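PDB 4DJT: GTP-binding nuclear protein GSP1 from Encephalitozoon cuniculi, which binds guanine nucleotide as a Ran-family small GTPase and is probably required for protein import into the nucleus and for RNA export. Local coordinates for residues 76-90 / 101-113. Sequence-based numbering, arbitrary orientation. Where two conformers were deposited one is given.
Sequences VLKDVYYIGASGAIL and QNLARWVKEFQAV. Unlike the reference sequence in segment 76-90: L90 (reference Phe).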
loop_
_atom_site.group_PDB
_atom_site.type_symbol
_atom_site.label_atom_id
_atom_site.label_comp_id
_atom_site.label_asym_id
_atom_site.label_seq_id
_atom_site.Cartn_x
_atom_site.Cartn_y
_atom_site.Cartn_z
ATOM N N VAL A 76 -12.333 3.623 -12.581
ATOM C CA VAL A 76 -11.971 2.296 -12.080
ATOM C C VAL A 76 -10.567 1.939 -12.558
ATOM O O VAL A 76 -10.206 2.234 -13.680
ATOM C CB VAL A 76 -12.969 1.226 -12.593
ATOM C CG1 VAL A 76 -12.856 1.061 -14.105
ATOM C CG2 VAL A 76 -12.758 -0.111 -11.895
ATOM N N LEU A 77 -9.781 1.296 -11.716
ATOM C CA LEU A 77 -8.428 0.902 -12.116
ATOM C C LEU A 77 -8.501 -0.294 -13.049
ATOM O O LEU A 77 -9.403 -1.136 -12.921
ATOM C CB LEU A 77 -7.552 0.573 -10.890
ATOM C CG LEU A 77 -7.317 1.678 -9.843
ATOM C CD1 LEU A 77 -6.332 1.172 -8.793
ATOM C CD2 LEU A 77 -6.775 2.939 -10.502
ATOM N N LYS A 78 -7.560 -0.350 -13.995
ATOM C CA LYS A 78 -7.452 -1.441 -14.951
ATOM C C LYS A 78 -6.996 -2.708 -14.232
ATOM O O LYS A 78 -6.291 -2.644 -13.236
ATOM C CB LYS A 78 -6.439 -1.085 -16.049
ATOM C CG LYS A 78 -6.987 -0.168 -17.124
ATOM C CD LYS A 78 -5.871 0.399 -17.986
ATOM C CE LYS A 78 -6.413 1.343 -19.059
ATOM N NZ LYS A 78 -5.407 1.637 -20.132
ATOM N N ASP A 79 -7.408 -3.854 -14.756
ATOM C CA ASP A 79 -7.001 -5.142 -14.229
ATOM C C ASP A 79 -5.489 -5.299 -14.198
ATOM O O ASP A 79 -4.959 -5.906 -13.283
ATOM C CB ASP A 79 -7.610 -6.289 -15.061
ATOM C CG ASP A 79 -9.143 -6.402 -14.911
ATOM O OD1 ASP A 79 -9.737 -5.722 -14.040
ATOM O OD2 ASP A 79 -9.752 -7.191 -15.672
ATOM N N VAL A 80 -4.796 -4.759 -15.202
ATOM C CA VAL A 80 -3.324 -4.849 -15.258
ATOM C C VAL A 80 -2.636 -4.189 -14.064
ATOM O O VAL A 80 -1.522 -4.551 -13.734
ATOM C CB VAL A 80 -2.738 -4.302 -16.584
ATOM C CG1 VAL A 80 -2.918 -5.333 -17.695
ATOM C CG2 VAL A 80 -3.375 -2.974 -16.955
ATOM N N TYR A 81 -3.310 -3.255 -13.417
ATOM C CA TYR A 81 -2.812 -2.699 -12.168
ATOM C C TYR A 81 -2.635 -3.812 -11.149
ATOM O O TYR A 81 -1.614 -3.878 -10.457
ATOM C CB TYR A 81 -3.745 -1.614 -11.640
ATOM C CG TYR A 81 -3.222 -0.871 -10.412
ATOM C CD1 TYR A 81 -3.688 -1.162 -9.134
ATOM C CD2 TYR A 81 -2.250 0.124 -10.531
ATOM C CE1 TYR A 81 -3.191 -0.495 -8.008
ATOM C CE2 TYR A 81 -1.752 0.779 -9.418
ATOM C CZ TYR A 81 -2.217 0.468 -8.158
ATOM O OH TYR A 81 -1.738 1.204 -7.063
ATOM N N TYR A 82 -3.652 -4.670 -11.046
ATOM C CA TYR A 82 -3.678 -5.723 -10.025
ATOM C C TYR A 82 -2.879 -6.963 -10.432
ATOM O O TYR A 82 -2.317 -7.653 -9.582
ATOM C CB TYR A 82 -5.107 -6.104 -9.698
ATOM C CG TYR A 82 -5.922 -4.973 -9.154
ATOM C CD1 TYR A 82 -5.555 -4.326 -7.983
ATOM C CD2 TYR A 82 -7.046 -4.558 -9.777
ATOM C CE1 TYR A 82 -6.295 -3.297 -7.469
ATOM C CE2 TYR A 82 -7.808 -3.517 -9.260
ATOM C CZ TYR A 82 -7.423 -2.910 -8.087
ATOM O OH TYR A 82 -8.157 -1.877 -7.582
ATOM N N ILE A 83 -2.857 -7.275 -11.727
ATOM C CA ILE A 83 -2.322 -8.565 -12.185
ATOM C C ILE A 83 -0.885 -8.796 -11.722
ATOM O O ILE A 83 -0.040 -7.916 -11.817
ATOM C CB ILE A 83 -2.363 -8.690 -13.721
ATOM C CG1 ILE A 83 -3.808 -8.877 -14.185
ATOM C CG2 ILE A 83 -1.523 -9.889 -14.190
ATOM C CD1 ILE A 83 -3.984 -8.919 -15.707
ATOM N N GLY A 84 -0.621 -9.980 -11.203
ATOM C CA GLY A 84 0.720 -10.324 -10.770
ATOM C C GLY A 84 1.051 -9.910 -9.335
ATOM O O GLY A 84 2.139 -10.230 -8.849
ATOM N N ALA A 85 0.139 -9.190 -8.669
ATOM C CA ALA A 85 0.356 -8.758 -7.270
ATOM C C ALA A 85 0.389 -9.950 -6.344
ATOM O O ALA A 85 -0.439 -10.869 -6.476
ATOM C CB ALA A 85 -0.719 -7.783 -6.788
ATOM N N SER A 86 1.318 -9.899 -5.392
ATOM C CA SER A 86 1.388 -10.861 -4.305
ATOM C C SER A 86 0.618 -10.384 -3.090
ATOM O O SER A 86 0.366 -11.182 -2.195
ATOM C CB SER A 86 2.842 -11.127 -3.902
ATOM O OG SER A 86 3.506 -11.903 -4.860
ATOM N N GLY A 87 0.301 -9.081 -3.020
ATOM C CA GLY A 87 -0.347 -8.504 -1.857
ATOM C C GLY A 87 -0.807 -7.108 -2.138
ATOM O O GLY A 87 -0.515 -6.570 -3.214
ATOM N N ALA A 88 -1.532 -6.526 -1.178
ATOM C CA ALA A 88 -2.032 -5.163 -1.279
ATOM C C ALA A 88 -1.923 -4.495 0.079
ATOM O O ALA A 88 -2.009 -5.162 1.145
ATOM C CB ALA A 88 -3.479 -5.133 -1.780
ATOM N N ILE A 89 -1.725 -3.177 0.059
ATOM C CA ILE A 89 -1.831 -2.343 1.216
ATOM C C ILE A 89 -2.988 -1.415 0.941
ATOM O O ILE A 89 -2.985 -0.692 -0.052
ATOM C CB ILE A 89 -0.534 -1.515 1.532
ATOM C CG1 ILE A 89 0.663 -2.440 1.680
ATOM C CG2 ILE A 89 -0.716 -0.700 2.817
ATOM C CD1 ILE A 89 2.011 -1.731 1.808
ATOM N N LEU A 90 -4.023 -1.523 1.765
ATOM C CA LEU A 90 -5.287 -0.829 1.526
ATOM C C LEU A 90 -5.460 0.236 2.577
ATOM O O LEU A 90 -5.418 -0.054 3.775
ATOM C CB LEU A 90 -6.452 -1.854 1.548
ATOM C CG LEU A 90 -7.876 -1.283 1.508
ATOM C CD1 LEU A 90 -8.137 -0.480 0.241
ATOM C CD2 LEU A 90 -8.886 -2.422 1.658
ATOM N N GLN A 101 -16.056 3.433 3.939
ATOM C CA GLN A 101 -17.189 2.711 3.323
ATOM C C GLN A 101 -16.777 1.909 2.088
ATOM O O GLN A 101 -17.241 0.777 1.905
ATOM C CB GLN A 101 -18.316 3.691 2.938
ATOM N N ASN A 102 -15.886 2.473 1.256
ATOM C CA ASN A 102 -15.499 1.826 0.004
ATOM C C ASN A 102 -14.450 0.727 0.221
ATOM O O ASN A 102 -14.000 0.102 -0.746
ATOM C CB ASN A 102 -14.967 2.850 -1.011
ATOM C CG ASN A 102 -16.061 3.469 -1.879
ATOM O OD1 ASN A 102 -16.877 2.766 -2.490
ATOM N ND2 ASN A 102 -16.044 4.797 -1.980
ATOM N N LEU A 103 -14.052 0.480 1.479
ATOM C CA LEU A 103 -13.043 -0.550 1.734
ATOM C C LEU A 103 -13.441 -1.918 1.161
ATOM O O LEU A 103 -12.619 -2.614 0.574
ATOM C CB LEU A 103 -12.701 -0.668 3.222
ATOM C CG LEU A 103 -11.833 0.436 3.863
ATOM C CD1 LEU A 103 -11.667 0.147 5.355
ATOM C CD2 LEU A 103 -10.465 0.576 3.209
ATOM N N ALA A 104 -14.703 -2.308 1.340
ATOM C CA ALA A 104 -15.146 -3.626 0.900
ATOM C C ALA A 104 -15.094 -3.721 -0.617
ATOM O O ALA A 104 -14.792 -4.779 -1.178
ATOM C CB ALA A 104 -16.571 -3.906 1.411
ATOM N N ARG A 105 -15.426 -2.625 -1.259
ATOM C CA ARG A 105 -15.354 -2.493 -2.712
ATOM C C ARG A 105 -13.907 -2.653 -3.214
ATOM O O ARG A 105 -13.667 -3.334 -4.207
ATOM C CB ARG A 105 -15.905 -1.124 -3.156
ATOM N N TRP A 106 -12.959 -2.034 -2.506
ATOM C CA TRP A 106 -11.541 -2.163 -2.828
ATOM C C TRP A 106 -11.050 -3.557 -2.645
ATOM O O TRP A 106 -10.374 -4.117 -3.530
ATOM C CB TRP A 106 -10.688 -1.190 -1.994
ATOM C CG TRP A 106 -10.661 0.200 -2.553
ATOM C CD1 TRP A 106 -11.259 1.346 -2.028
ATOM C CD2 TRP A 106 -10.026 0.633 -3.785
ATOM N NE1 TRP A 106 -11.021 2.425 -2.832
ATOM C CE2 TRP A 106 -10.280 2.063 -3.898
ATOM C CE3 TRP A 106 -9.283 0.003 -4.770
ATOM C CZ2 TRP A 106 -9.818 2.805 -4.956
ATOM C CZ3 TRP A 106 -8.812 0.768 -5.842
ATOM C CH2 TRP A 106 -9.077 2.129 -5.931
ATOM N N VAL A 107 -11.381 -4.169 -1.513
ATOM C CA VAL A 107 -11.028 -5.575 -1.322
ATOM C C VAL A 107 -11.594 -6.443 -2.456
ATOM O O VAL A 107 -10.887 -7.323 -2.992
ATOM C CB VAL A 107 -11.498 -6.117 0.050
ATOM C CG1 VAL A 107 -11.365 -7.649 0.107
ATOM C CG2 VAL A 107 -10.722 -5.444 1.191
ATOM N N LYS A 108 -12.855 -6.227 -2.816
ATOM C CA LYS A 108 -13.498 -7.089 -3.831
ATOM C C LYS A 108 -12.851 -6.880 -5.200
ATOM O O LYS A 108 -12.640 -7.827 -5.927
ATOM C CB LYS A 108 -15.016 -6.852 -3.932
ATOM N N GLU A 109 -12.499 -5.640 -5.511
ATOM C CA GLU A 109 -11.886 -5.315 -6.783
ATOM C C GLU A 109 -10.503 -6.005 -6.903
ATOM O O GLU A 109 -10.181 -6.596 -7.948
ATOM C CB GLU A 109 -11.776 -3.795 -6.899
ATOM C CG GLU A 109 -11.437 -3.273 -8.275
ATOM C CD GLU A 109 -11.448 -1.757 -8.335
ATOM O OE1 GLU A 109 -12.483 -1.154 -7.950
ATOM O OE2 GLU A 109 -10.428 -1.183 -8.749
ATOM N N PHE A 110 -9.724 -5.970 -5.819
ATOM C CA PHE A 110 -8.410 -6.583 -5.780
ATOM C C PHE A 110 -8.514 -8.106 -5.895
ATOM O O PHE A 110 -7.870 -8.714 -6.769
ATOM C CB PHE A 110 -7.648 -6.152 -4.497
ATOM C CG PHE A 110 -6.305 -6.804 -4.326
ATOM C CD1 PHE A 110 -5.200 -6.357 -5.036
ATOM C CD2 PHE A 110 -6.140 -7.866 -3.452
ATOM C CE1 PHE A 110 -3.967 -6.968 -4.884
ATOM C CE2 PHE A 110 -4.904 -8.473 -3.291
ATOM C CZ PHE A 110 -3.816 -8.018 -3.991
ATOM N N GLN A 111 -9.351 -8.697 -5.037
ATOM C CA GLN A 111 -9.574 -10.116 -5.018
ATOM C C GLN A 111 -10.229 -10.639 -6.288
ATOM O O GLN A 111 -10.016 -11.784 -6.650
ATOM C CB GLN A 111 -10.387 -10.512 -3.785
ATOM C CG GLN A 111 -9.702 -10.121 -2.501
ATOM C CD GLN A 111 -10.325 -10.740 -1.304
ATOM O OE1 GLN A 111 -11.557 -10.755 -1.180
ATOM N NE2 GLN A 111 -9.505 -11.271 -0.415
ATOM N N ALA A 112 -10.990 -9.803 -6.974
ATOM C CA ALA A 112 -11.606 -10.232 -8.247
ATOM C C ALA A 112 -10.542 -10.529 -9.330
ATOM O O ALA A 112 -10.776 -11.332 -10.229
ATOM C CB ALA A 112 -12.576 -9.173 -8.747
ATOM N N VAL A 113 -9.386 -9.864 -9.233
ATOM C CA VAL A 113 -8.252 -10.138 -10.109
ATOM C C VAL A 113 -7.187 -11.122 -9.549
ATOM O O VAL A 113 -6.702 -11.968 -10.294
ATOM C CB VAL A 113 -7.568 -8.796 -10.549
ATOM C CG1 VAL A 113 -6.363 -9.070 -11.437
ATOM C CG2 VAL A 113 -8.553 -7.914 -11.276
#
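Y82 meets V113, F110 and finally E109 and W106 of helix 103-113, in order from CB to its hydroxyl. Its CB lies 3.7 Å from V113 CG1. With chi1 at -61°, CG stands anti to the carbonyl carbon, and the ring runs along the helix rather than out from it. Y82 CD1 then touches F110 CD1 at 3.6 Å. F110 CA sits over the centre of one face of the Y82 ring, a CH-pi contact nearly along the ring normal, while Y81 CD1 lies over the opposite face, nearer the rim. At the tip, Y82 OH donates to E109 OE2 over 2.6 Å, reaching the carboxylate from 46° above its plane, and also abuts the W106 edge, 3.2 Å from CZ3. W106 NE1 hydrogen-bonds to D19 OD1. Further along, A88 CB lies over one face of the F110 ring, a CH-pi contact 3.7 Å from its centroid, and L90 CD1 packs on W106 CB at 3.5 Å. Helix 103-113 thus packs on strand 87-90, axes 10.2 Å apart and nearly antiparallel at 167°, as in the beta-alpha-beta crossover of Ras-like GTPases; Y82, from predicted switch II, also touches I17 of strand 11-17, while the F110 side chain also touches I120 of strand 120-125.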